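Local coordinates for protein putative oxidoreductase molybdopterin-binding subunit (Sulfolobus tokodaii, PDB 4ZOH) that probably serves as the molybdenum-cofactor-binding subunit of an oxidoreductase of the xanthine dehydrogenase and aldehyde oxidase family, holding pterin cytosine dinucleotide, at residues A685-Q688 with K692-T695; I346-A351 with I356-I361; D65-T70 with E224-A229. All coordinates share one frame; numbering follows the deposited sequence.

Contact 1 (A685-Q688 with K692-T695); sequences AVEQ and KRIT
Glu687 and Ile694 lie alongside each other in opposite senses, each reaching to the other's backbone. From the helix, Glu687 sets out with CG anti to its own N (chi1 -179°) and stays extended, which carries the carboxylate to the backbone of 692-695. There N of Ile694 donates to OE2 of Glu687 at 3.1 Å, in a nearly straight bond with an angle of 160° at the hydrogen. The donor comes to the anti side of the carboxylate, 27° out of its plane. OE2 also takes part in a salt bridge with Arg345 of helix 336-353, so it has two partners; Arg345 also bonds the carbonyl of Ile694. Further back, CG of Glu687 lies 3.5 Å from O of Lys692.

The arrangement is a chain reversal: helix 673-688 ends, three residues turn, and the returning extended backbone of 692-695 is tied to the helix's last turn by a glutamate. Ile694 points back at the helix, its CD1 resting 3.8 Å from both N and CA of Glu687. Val686 meets the same methyl, the two side chains crossing at about a right angle with CG1 of Val686 3.9 Å from CD1 of Ile694. Arg693 brushes the carboxylate with its aliphatic root, CG lying 3.7 Å from OE2 of Glu687, while its guanidinium group runs on to a salt bridge with Asp153 on strand 149-161.

Contact 2 (I346-A351 with I356-I361); sequences IVNIVA and IDQYEI
Ile361 reaches from helix 358-365 into the side of helix 336-353, against Val347, Val350 and Ala351. At CB the chain forks. The CG2 branch, set between the backbone N and the carbonyl carbon, passes Val347 in the opposite direction, with CG2 of Ile361 3.6 Å from CG1 of Val347, and also approaches CB of Ala351. CG1 of Ile361, anti to N (chi1 -153°), carries the other branch to its tip, where CD1 lies 3.7 Å from N and 3.8 Å from CB of Ala351, and 3.9 Å from CG1 of Val350.

Beside this apolar patch, ND2 of Asn348 donates to OE1 of Gln358 at 3.3 Å; the bond is straight (171°) and lies in the asparagine's amide plane, but meets the glutamine carbonyl from above its plane. Arg362 holds OD1 of Asn348, while Val406 and Val408 fix the glutamine amide. A leucine in place of Asn348 would probably leave Arg362 without this acceptor and OE1 of Gln358 with one donor fewer.

Near the end of helix 336-353, N of Ile356 bonds O of Ala351 at 2.9 Å. Two consecutive helices are thus joined by a short connection and packed together, Asp357 N-capping the second through Glu360 N.

Contact 3 (D65-T70 with E224-A229); sequences DFPIAT and EEYALA
Pro67 and Ile68 form the whole loop side of this contact, each resting on one residue of the helix: Pro67 on Tyr226, Ile68 on Ala227. No hydrogen bond crosses between 65-70 and 224-229; the meeting is wholly apolar and small, burying 161 Å² in all. The proline ring and the tyrosine side chain cross at about a right angle. CG of Pro67 lies 3.8 Å from CB of Tyr226, at the root of that side chain, and CB of Pro67 approaches CD2 of the ring obliquely at 4.2 Å. One residue on, Ile68 lays the end of its longer branch over the methyl of Ala227, whose CB is 3.9 Å from both CG1 and CD1 of the isoleucine. That double touch follows from the bend of the branch: CG1 stands anti to the carbonyl carbon (chi1 -52°), and with chi2 at -66° CD1 stays as close to the methyl as CG1 does.

The next shell surrounds these groups and probably helps to position them. A cis peptide bond precedes Pro67, turning the loop sharply where the proline meets the helix. Asp65 ties the loop across its base, its OD1 accepting N of Thr70 at 3.2 Å through the anti lone pair, while its OD2 is held by His122. On the helix, the hydroxyl of Tyr226 bonds Asp289, and its ring meets Phe198 of helix 188-199, which also touches Pro67. Phe36 of strand 32-38 touches both Ile68 and Ala227.

A loop from the a/b hammerhead family region, bent at a cis-proline, here packs on helix 223-235 of the molybdopterin cofactor-binding family region; strand 32-38 joins the same mixed sheet as strand 239-241.

Contacts 1 and 2 are neighbours, their centres 12 Å apart; contact 1 packs against helix 336-353, on which one segment of contact 2 lies. Arg693 NH2 packs at 3.5 Å on CG2 of Ile349, and Gln688 CG lies 3.7 Å from NE2 of Gln358, so the chain reversal of contact 1 leans on the helix pair of contact 2 although more than 300 residues separate them in sequence. Contact 3 stands apart, its centre 44 Å from that of contact 1 and 49 Å from that of contact 2, on the opposite side of the chain's centre from contact 2. The subunit holds pterin cytosine dinucleotide in a pocket of 32 residues; the three contacts described join protein to protein.

Contact 1 (A685-Q688 with K692-T695)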
ATOM      1  N   ALA A 685      40.870  28.942   9.352  1.00 33.04           N
ATOM      2  CA  ALA A 685      41.729  28.109  10.214  1.00 28.61           C
ATOM      3  C   ALA A 685      42.871  27.517   9.464  1.00 27.00           C
ATOM      4  O   ALA A 685      44.029  27.704   9.915  1.00 29.13           O
ATOM      5  CB  ALA A 685      40.969  27.044  10.991  1.00 22.63           C
ATOM      6  N   VAL A 686      42.604  26.842   8.339  1.00 25.32           N
ATOM      7  CA  VAL A 686      43.670  26.145   7.625  1.00 22.54           C
ATOM      8  C   VAL A 686      44.681  27.163   7.085  1.00 26.53           C
ATOM      9  O   VAL A 686      45.891  26.874   6.945  1.00 24.25           O
ATOM     10  CB  VAL A 686      43.154  25.302   6.463  1.00 23.80           C
ATOM     11  CG1 VAL A 686      44.297  24.608   5.697  1.00 20.28           C
ATOM     12  CG2 VAL A 686      42.238  24.191   6.965  1.00 24.16           C
ATOM     13  N   GLU A 687      44.159  28.348   6.748  1.00 27.08           N
ATOM     14  CA  GLU A 687      44.981  29.329   6.093  1.00 30.88           C
ATOM     15  C   GLU A 687      46.006  29.835   7.094  1.00 30.37           C
ATOM     16  O   GLU A 687      47.166  29.966   6.724  1.00 34.24           O
ATOM     17  CB  GLU A 687      44.142  30.491   5.577  1.00 31.38           C
ATOM     18  CG  GLU A 687      44.973  31.544   4.864  1.00 32.47           C
ATOM     19  CD  GLU A 687      44.106  32.584   4.157  1.00 30.59           C
ATOM     20  OE1 GLU A 687      43.309  33.273   4.825  1.00 31.55           O
ATOM     21  OE2 GLU A 687      44.201  32.660   2.926  1.00 29.70           O
ATOM     22  N   GLN A 688      45.558  30.103   8.334  1.00 30.45           N
ATOM     23  CA  GLN A 688      46.441  30.408   9.475  1.00 33.03           C
ATOM     24  C   GLN A 688      47.561  29.412   9.620  1.00 33.68           C
ATOM     25  O   GLN A 688      48.670  29.830   9.819  1.00 39.18           O
ATOM     26  CB  GLN A 688      45.673  30.595  10.770  1.00 31.48           C
ATOM     27  CG  GLN A 688      44.792  31.815  10.747  1.00 32.51           C
ATOM     28  CD  GLN A 688      45.617  33.015  10.402  1.00 41.81           C
ATOM     29  OE1 GLN A 688      46.551  33.383  11.155  1.00 35.88           O
ATOM     30  NE2 GLN A 688      45.351  33.604   9.216  1.00 35.16           N
ATOM     31  N   LYS A 692      49.748  30.271   3.002  1.00 59.35           N
ATOM     32  CA  LYS A 692      49.565  30.894   1.710  1.00 56.93           C
ATOM     33  C   LYS A 692      48.090  31.207   1.649  1.00 51.09           C
ATOM     34  O   LYS A 692      47.287  30.691   2.439  1.00 53.44           O
ATOM     35  CB  LYS A 692      49.864  29.968   0.532  1.00 56.78           C
ATOM     36  CG  LYS A 692      50.835  28.825   0.738  1.00 60.24           C
ATOM     37  CD  LYS A 692      50.878  28.016  -0.564  1.00 64.06           C
ATOM     38  CE  LYS A 692      49.880  26.856  -0.557  1.00 65.92           C
ATOM     39  NZ  LYS A 692      50.125  25.754  -1.547  1.00 57.72           N
ATOM     40  N   ARG A 693      47.719  32.027   0.677  1.00 42.48           N
ATOM     41  CA  ARG A 693      46.348  32.343   0.470  1.00 38.72           C
ATOM     42  C   ARG A 693      45.613  31.099  -0.066  1.00 34.07           C
ATOM     43  O   ARG A 693      46.105  30.394  -0.946  1.00 35.58           O
ATOM     44  CB  ARG A 693      46.218  33.530  -0.485  1.00 38.08           C
ATOM     45  CG  ARG A 693      44.883  34.244  -0.303  1.00 38.11           C
ATOM     46  CD  ARG A 693      44.826  35.435  -1.223  1.00 40.36           C
ATOM     47  NE  ARG A 693      45.458  36.620  -0.651  1.00 39.15           N
ATOM     48  CZ  ARG A 693      45.680  37.746  -1.317  1.00 41.82           C
ATOM     49  NH1 ARG A 693      45.305  37.892  -2.588  1.00 38.28           N
ATOM     50  NH2 ARG A 693      46.247  38.748  -0.699  1.00 45.90           N
ATOM     51  N   ILE A 694      44.475  30.790   0.513  1.00 33.09           N
ATOM     52  CA  ILE A 694      43.597  29.713  -0.071  1.00 32.98           C
ATOM     53  C   ILE A 694      42.486  30.346  -0.944  1.00 28.71           C
ATOM     54  O   ILE A 694      41.715  31.191  -0.446  1.00 27.97           O
ATOM     55  CB  ILE A 694      42.969  28.871   1.053  1.00 30.31           C
ATOM     56  CG1 ILE A 694      44.099  28.179   1.837  1.00 30.50           C
ATOM     57  CG2 ILE A 694      41.927  27.853   0.502  1.00 26.03           C
ATOM     58  CD1 ILE A 694      43.585  27.467   3.071  1.00 25.85           C
ATOM     59  N   THR A 695      42.450  29.977  -2.222  1.00 30.89           N
ATOM     60  CA  THR A 695      41.553  30.638  -3.196  1.00 33.38           C
ATOM     61  C   THR A 695      40.490  29.667  -3.694  1.00 33.77           C
ATOM     62  O   THR A 695      39.494  30.084  -4.262  1.00 35.97           O
ATOM     63  CB  THR A 695      42.311  31.200  -4.450  1.00 30.37           C
ATOM     64  OG1 THR A 695      43.103  30.164  -5.017  1.00 30.57           O
ATOM     65  CG2 THR A 695      43.226  32.383  -4.110  1.00 31.91           C
TER

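Contact 2 (I346-A351 with I356-I361)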
ATOM      1  N   ILE A 346      37.501  37.367   2.293  1.00 32.04           N
ATOM      2  CA  ILE A 346      38.041  38.666   1.962  1.00 32.29           C
ATOM      3  C   ILE A 346      38.531  39.312   3.287  1.00 32.37           C
ATOM      4  O   ILE A 346      39.654  39.720   3.324  1.00 28.53           O
ATOM      5  CB  ILE A 346      36.973  39.544   1.220  1.00 30.79           C
ATOM      6  CG1 ILE A 346      36.875  39.114  -0.273  1.00 30.21           C
ATOM      7  CG2 ILE A 346      37.313  41.043   1.296  1.00 31.94           C
ATOM      8  CD1 ILE A 346      35.557  39.541  -0.891  1.00 28.23           C
ATOM      9  N   VAL A 347      37.677  39.360   4.333  1.00 30.10           N
ATOM     10  CA  VAL A 347      37.999  39.894   5.656  1.00 29.59           C
ATOM     11  C   VAL A 347      39.321  39.288   6.202  1.00 34.73           C
ATOM     12  O   VAL A 347      40.181  40.020   6.753  1.00 37.10           O
ATOM     13  CB  VAL A 347      36.856  39.648   6.649  1.00 30.77           C
ATOM     14  CG1 VAL A 347      37.334  39.766   8.094  1.00 32.25           C
ATOM     15  CG2 VAL A 347      35.736  40.657   6.462  1.00 26.19           C
ATOM     16  N   ASN A 348      39.524  37.986   6.015  1.00 28.72           N
ATOM     17  CA  ASN A 348      40.759  37.399   6.514  1.00 30.51           C
ATOM     18  C   ASN A 348      41.929  37.722   5.633  1.00 32.19           C
ATOM     19  O   ASN A 348      43.088  37.813   6.103  1.00 32.44           O
ATOM     20  CB  ASN A 348      40.658  35.889   6.728  1.00 26.44           C
ATOM     21  CG  ASN A 348      40.284  35.516   8.129  1.00 25.62           C
ATOM     22  OD1 ASN A 348      39.439  36.153   8.822  1.00 26.13           O
ATOM     23  ND2 ASN A 348      40.975  34.492   8.594  1.00 27.90           N
ATOM     24  N   ILE A 349      41.645  37.910   4.345  1.00 33.47           N
ATOM     25  CA  ILE A 349      42.722  38.142   3.400  1.00 31.30           C
ATOM     26  C   ILE A 349      43.276  39.521   3.741  1.00 29.32           C
ATOM     27  O   ILE A 349      44.461  39.725   3.710  1.00 30.94           O
ATOM     28  CB  ILE A 349      42.253  38.019   1.926  1.00 33.67           C
ATOM     29  CG1 ILE A 349      42.212  36.556   1.530  1.00 27.80           C
ATOM     30  CG2 ILE A 349      43.140  38.851   0.994  1.00 29.53           C
ATOM     31  CD1 ILE A 349      41.198  36.343   0.455  1.00 30.74           C
ATOM     32  N   VAL A 350      42.392  40.429   4.093  1.00 29.05           N
ATOM     33  CA  VAL A 350      42.760  41.779   4.404  1.00 35.09           C
ATOM     34  C   VAL A 350      43.556  41.748   5.728  1.00 39.83           C
ATOM     35  O   VAL A 350      44.702  42.207   5.727  1.00 35.75           O
ATOM     36  CB  VAL A 350      41.517  42.653   4.529  1.00 33.30           C
ATOM     37  CG1 VAL A 350      41.865  43.981   5.182  1.00 34.58           C
ATOM     38  CG2 VAL A 350      40.904  42.893   3.153  1.00 39.00           C
ATOM     39  N   ALA A 351      42.930  41.203   6.806  1.00 37.38           N
ATOM     40  CA  ALA A 351      43.560  40.971   8.142  1.00 37.38           C
ATOM     41  C   ALA A 351      44.977  40.451   7.992  1.00 32.58           C
ATOM     42  O   ALA A 351      45.905  41.078   8.491  1.00 40.14           O
ATOM     43  CB  ALA A 351      42.693  40.083   9.069  1.00 29.97           C
ATOM     44  N   ILE A 356      46.489  42.542  10.885  1.00 42.45           N
ATOM     45  CA  ILE A 356      45.477  42.738  11.928  1.00 39.56           C
ATOM     46  C   ILE A 356      45.024  41.333  12.389  1.00 43.55           C
ATOM     47  O   ILE A 356      45.038  40.338  11.617  1.00 41.21           O
ATOM     48  CB  ILE A 356      44.268  43.622  11.489  1.00 41.33           C
ATOM     49  CG1 ILE A 356      44.715  44.945  10.811  1.00 53.15           C
ATOM     50  CG2 ILE A 356      43.308  43.953  12.649  1.00 37.37           C
ATOM     51  CD1 ILE A 356      45.790  45.733  11.540  1.00 52.91           C
ATOM     52  N   ASP A 357      44.637  41.275  13.656  1.00 38.25           N
ATOM     53  CA  ASP A 357      44.036  40.109  14.236  1.00 36.59           C
ATOM     54  C   ASP A 357      42.668  39.800  13.609  1.00 31.07           C
ATOM     55  O   ASP A 357      41.793  40.712  13.515  1.00 36.62           O
ATOM     56  CB  ASP A 357      43.812  40.347  15.723  1.00 32.20           C
ATOM     57  CG  ASP A 357      43.299  39.114  16.393  1.00 30.12           C
ATOM     58  OD1 ASP A 357      44.054  38.132  16.437  1.00 29.44           O
ATOM     59  OD2 ASP A 357      42.146  39.141  16.830  1.00 32.80           O
ATOM     60  N   GLN A 358      42.479  38.533  13.243  1.00 31.58           N
ATOM     61  CA  GLN A 358      41.233  38.071  12.591  1.00 32.23           C
ATOM     62  C   GLN A 358      39.985  38.316  13.415  1.00 36.23           C
ATOM     63  O   GLN A 358      38.914  38.603  12.838  1.00 35.97           O
ATOM     64  CB  GLN A 358      41.345  36.630  12.134  1.00 34.69           C
ATOM     65  CG  GLN A 358      41.286  35.562  13.217  1.00 33.65           C
ATOM     66  CD  GLN A 358      41.382  34.205  12.604  1.00 33.44           C
ATOM     67  OE1 GLN A 358      40.566  33.826  11.757  1.00 37.53           O
ATOM     68  NE2 GLN A 358      42.391  33.457  12.996  1.00 35.96           N
ATOM     69  N   TYR A 359      40.099  38.305  14.763  1.00 32.42           N
ATOM     70  CA  TYR A 359      38.915  38.651  15.560  1.00 28.56           C
ATOM     71  C   TYR A 359      38.712  40.187  15.652  1.00 32.98           C
ATOM     72  O   TYR A 359      37.549  40.731  15.584  1.00 26.92           O
ATOM     73  CB  TYR A 359      38.937  37.997  16.956  1.00 27.34           C
ATOM     74  CG  TYR A 359      37.534  37.627  17.434  1.00 26.42           C
ATOM     75  CD1 TYR A 359      37.038  36.285  17.309  1.00 25.71           C
ATOM     76  CD2 TYR A 359      36.688  38.597  17.957  1.00 25.64           C
ATOM     77  CE1 TYR A 359      35.734  35.984  17.706  1.00 24.81           C
ATOM     78  CE2 TYR A 359      35.408  38.299  18.360  1.00 26.64           C
ATOM     79  CZ  TYR A 359      34.948  36.982  18.231  1.00 26.81           C
ATOM     80  OH  TYR A 359      33.658  36.703  18.639  1.00 32.15           O
ATOM     81  N   GLU A 360      39.843  40.893  15.786  1.00 34.97           N
ATOM     82  CA  GLU A 360      39.793  42.370  15.987  1.00 39.44           C
ATOM     83  C   GLU A 360      39.173  43.058  14.743  1.00 32.76           C
ATOM     84  O   GLU A 360      38.285  43.926  14.850  1.00 36.04           O
ATOM     85  CB  GLU A 360      41.219  42.964  16.353  1.00 41.03           C
ATOM     86  CG  GLU A 360      41.685  42.687  17.798  1.00 43.68           C
ATOM     87  CD  GLU A 360      40.793  43.312  18.875  1.00 48.56           C
ATOM     88  OE1 GLU A 360      40.332  44.462  18.704  1.00 49.29           O
ATOM     89  OE2 GLU A 360      40.527  42.644  19.898  1.00 56.28           O
ATOM     90  N   ILE A 361      39.601  42.619  13.567  1.00 34.87           N
ATOM     91  CA  ILE A 361      39.060  43.212  12.315  1.00 33.22           C
ATOM     92  C   ILE A 361      37.519  43.122  12.259  1.00 37.68           C
ATOM     93  O   ILE A 361      36.843  44.112  11.866  1.00 35.64           O
ATOM     94  CB  ILE A 361      39.751  42.623  11.086  1.00 35.07           C
ATOM     95  CG1 ILE A 361      39.705  43.654   9.952  1.00 31.62           C
ATOM     96  CG2 ILE A 361      39.146  41.273  10.756  1.00 33.44           C
ATOM     97  CD1 ILE A 361      40.671  43.337   8.828  1.00 27.20           C
TER

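Contact 3 (D65-T70 with E224-A229)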
ATOM      1  N   ASP A  65      12.625  19.955 -25.453  1.00 28.87           N
ATOM      2  CA  ASP A  65      13.765  19.143 -25.059  1.00 36.17           C
ATOM      3  C   ASP A  65      13.835  19.035 -23.498  1.00 36.41           C
ATOM      4  O   ASP A  65      14.835  18.583 -22.974  1.00 41.21           O
ATOM      5  CB  ASP A  65      15.075  19.755 -25.594  1.00 34.58           C
ATOM      6  CG  ASP A  65      15.400  19.375 -27.072  1.00 36.89           C
ATOM      7  OD1 ASP A  65      15.378  18.174 -27.428  1.00 34.75           O
ATOM      8  OD2 ASP A  65      15.764  20.328 -27.837  1.00 35.57           O
ATOM      9  N   PHE A  66      12.805  19.496 -22.786  1.00 39.03           N
ATOM     10  CA  PHE A  66      12.722  19.504 -21.284  1.00 37.20           C
ATOM     11  C   PHE A  66      11.252  19.269 -20.993  1.00 39.61           C
ATOM     12  O   PHE A  66      10.416  19.853 -21.708  1.00 33.12           O
ATOM     13  CB  PHE A  66      13.205  20.847 -20.689  1.00 38.03           C
ATOM     14  CG  PHE A  66      14.689  21.107 -20.947  1.00 47.77           C
ATOM     15  CD1 PHE A  66      15.700  20.584 -20.069  1.00 36.31           C
ATOM     16  CD2 PHE A  66      15.111  21.834 -22.110  1.00 47.96           C
ATOM     17  CE1 PHE A  66      17.058  20.777 -20.358  1.00 48.83           C
ATOM     18  CE2 PHE A  66      16.482  22.026 -22.397  1.00 47.58           C
ATOM     19  CZ  PHE A  66      17.460  21.494 -21.528  1.00 48.12           C
ATOM     20  N   PRO A  67      10.912  18.443 -19.972  1.00 33.85           N
ATOM     21  CA  PRO A  67      11.894  17.788 -19.042  1.00 32.23           C
ATOM     22  C   PRO A  67      12.781  16.720 -19.648  1.00 27.98           C
ATOM     23  O   PRO A  67      13.950  16.538 -19.192  1.00 32.60           O
ATOM     24  CB  PRO A  67      10.994  17.125 -17.976  1.00 30.65           C
ATOM     25  CG  PRO A  67       9.584  17.168 -18.527  1.00 33.11           C
ATOM     26  CD  PRO A  67       9.553  18.418 -19.428  1.00 27.10           C
ATOM     27  N   ILE A  68      12.261  15.982 -20.633  1.00 25.42           N
ATOM     28  CA  ILE A  68      13.056  14.896 -21.263  1.00 23.46           C
ATOM     29  C   ILE A  68      13.588  15.396 -22.641  1.00 28.49           C
ATOM     30  O   ILE A  68      12.845  16.065 -23.354  1.00 30.23           O
ATOM     31  CB  ILE A  68      12.257  13.609 -21.425  1.00 23.25           C
ATOM     32  CG1 ILE A  68      11.597  13.168 -20.084  1.00 24.49           C
ATOM     33  CG2 ILE A  68      13.155  12.464 -22.003  1.00 21.58           C
ATOM     34  CD1 ILE A  68      12.595  12.734 -18.925  1.00 19.75           C
ATOM     35  N   ALA A  69      14.852  15.109 -23.000  1.00 30.90           N
ATOM     36  CA  ALA A  69      15.364  15.577 -24.271  1.00 29.38           C
ATOM     37  C   ALA A  69      14.728  14.704 -25.325  1.00 32.98           C
ATOM     38  O   ALA A  69      14.612  13.457 -25.124  1.00 30.63           O
ATOM     39  CB  ALA A  69      16.849  15.472 -24.348  1.00 26.92           C
ATOM     40  N   THR A  70      14.309  15.365 -26.424  1.00 32.22           N
ATOM     41  CA  THR A  70      13.715  14.697 -27.649  1.00 32.36           C
ATOM     42  C   THR A  70      14.623  14.729 -28.874  1.00 30.83           C
ATOM     43  O   THR A  70      14.956  13.680 -29.389  1.00 32.94           O
ATOM     44  CB  THR A  70      12.379  15.319 -28.039  1.00 34.48           C
ATOM     45  OG1 THR A  70      12.564  16.723 -28.147  1.00 36.80           O
ATOM     46  CG2 THR A  70      11.336  15.078 -26.984  1.00 31.52           C
ATOM     47  N   GLU A 224      12.564  13.187 -14.190  1.00 21.48           N
ATOM     48  CA  GLU A 224      12.034  11.842 -13.978  1.00 21.43           C
ATOM     49  C   GLU A 224      10.649  11.852 -13.309  1.00 23.04           C
ATOM     50  O   GLU A 224       9.788  10.996 -13.599  1.00 20.14           O
ATOM     51  CB  GLU A 224      13.002  11.013 -13.123  1.00 20.46           C
ATOM     52  CG  GLU A 224      14.358  10.772 -13.736  1.00 18.18           C
ATOM     53  CD  GLU A 224      15.353  11.838 -13.315  1.00 18.69           C
ATOM     54  OE1 GLU A 224      14.998  12.982 -13.281  1.00 17.53           O
ATOM     55  OE2 GLU A 224      16.505  11.526 -13.052  1.00 19.46           O
ATOM     56  N   GLU A 225      10.410  12.816 -12.432  1.00 20.22           N
ATOM     57  CA  GLU A 225       9.121  12.846 -11.795  1.00 21.40           C
ATOM     58  C   GLU A 225       7.997  13.253 -12.768  1.00 21.93           C
ATOM     59  O   GLU A 225       6.927  12.649 -12.792  1.00 19.04           O
ATOM     60  CB  GLU A 225       9.127  13.785 -10.560  1.00 19.67           C
ATOM     61  CG  GLU A 225       9.836  13.212  -9.292  1.00 20.59           C
ATOM     62  CD  GLU A 225      10.090  14.332  -8.279  1.00 20.24           C
ATOM     63  OE1 GLU A 225      10.985  15.127  -8.506  1.00 22.77           O
ATOM     64  OE2 GLU A 225       9.416  14.460  -7.262  1.00 18.34           O
ATOM     65  N   TYR A 226       8.210  14.344 -13.495  1.00 21.46           N
ATOM     66  CA  TYR A 226       7.260  14.710 -14.624  1.00 23.31           C
ATOM     67  C   TYR A 226       7.008  13.554 -15.589  1.00 20.71           C
ATOM     68  O   TYR A 226       5.859  13.257 -15.912  1.00 22.94           O
ATOM     69  CB  TYR A 226       7.801  15.916 -15.400  1.00 18.72           C
ATOM     70  CG  TYR A 226       7.767  17.224 -14.635  1.00 18.56           C
ATOM     71  CD1 TYR A 226       6.580  17.701 -14.096  1.00 17.93           C
ATOM     72  CD2 TYR A 226       8.938  17.969 -14.463  1.00 18.24           C
ATOM     73  CE1 TYR A 226       6.494  18.911 -13.476  1.00 19.24           C
ATOM     74  CE2 TYR A 226       8.881  19.198 -13.851  1.00 18.89           C
ATOM     75  CZ  TYR A 226       7.648  19.663 -13.385  1.00 20.60           C
ATOM     76  OH  TYR A 226       7.589  20.857 -12.751  1.00 20.80           O
ATOM     77  N   ALA A 227       8.062  12.890 -15.996  1.00 21.06           N
ATOM     78  CA  ALA A 227       7.930  11.778 -16.931  1.00 22.61           C
ATOM     79  C   ALA A 227       7.175  10.598 -16.338  1.00 23.20           C
ATOM     80  O   ALA A 227       6.294  10.002 -17.001  1.00 21.97           O
ATOM     81  CB  ALA A 227       9.283  11.334 -17.467  1.00 20.45           C
ATOM     82  N   LEU A 228       7.475  10.266 -15.081  1.00 22.50           N
ATOM     83  CA  LEU A 228       6.830   9.107 -14.448  1.00 21.04           C
ATOM     84  C   LEU A 228       5.332   9.371 -14.361  1.00 18.73           C
ATOM     85  O   LEU A 228       4.493   8.507 -14.612  1.00 17.44           O
ATOM     86  CB  LEU A 228       7.401   8.888 -13.014  1.00 19.51           C
ATOM     87  CG  LEU A 228       6.951   7.562 -12.419  1.00 19.92           C
ATOM     88  CD1 LEU A 228       7.625   6.388 -13.157  1.00 14.91           C
ATOM     89  CD2 LEU A 228       7.297   7.552 -10.903  1.00 20.62           C
ATOM     90  N   ALA A 229       5.011  10.611 -14.024  1.00 18.21           N
ATOM     91  CA  ALA A 229       3.662  10.984 -13.829  1.00 18.80           C
ATOM     92  C   ALA A 229       2.839  10.916 -15.161  1.00 21.72           C
ATOM     93  O   ALA A 229       1.706  10.410 -15.195  1.00 22.13           O
ATOM     94  CB  ALA A 229       3.634  12.331 -13.251  1.00 17.85           C
TER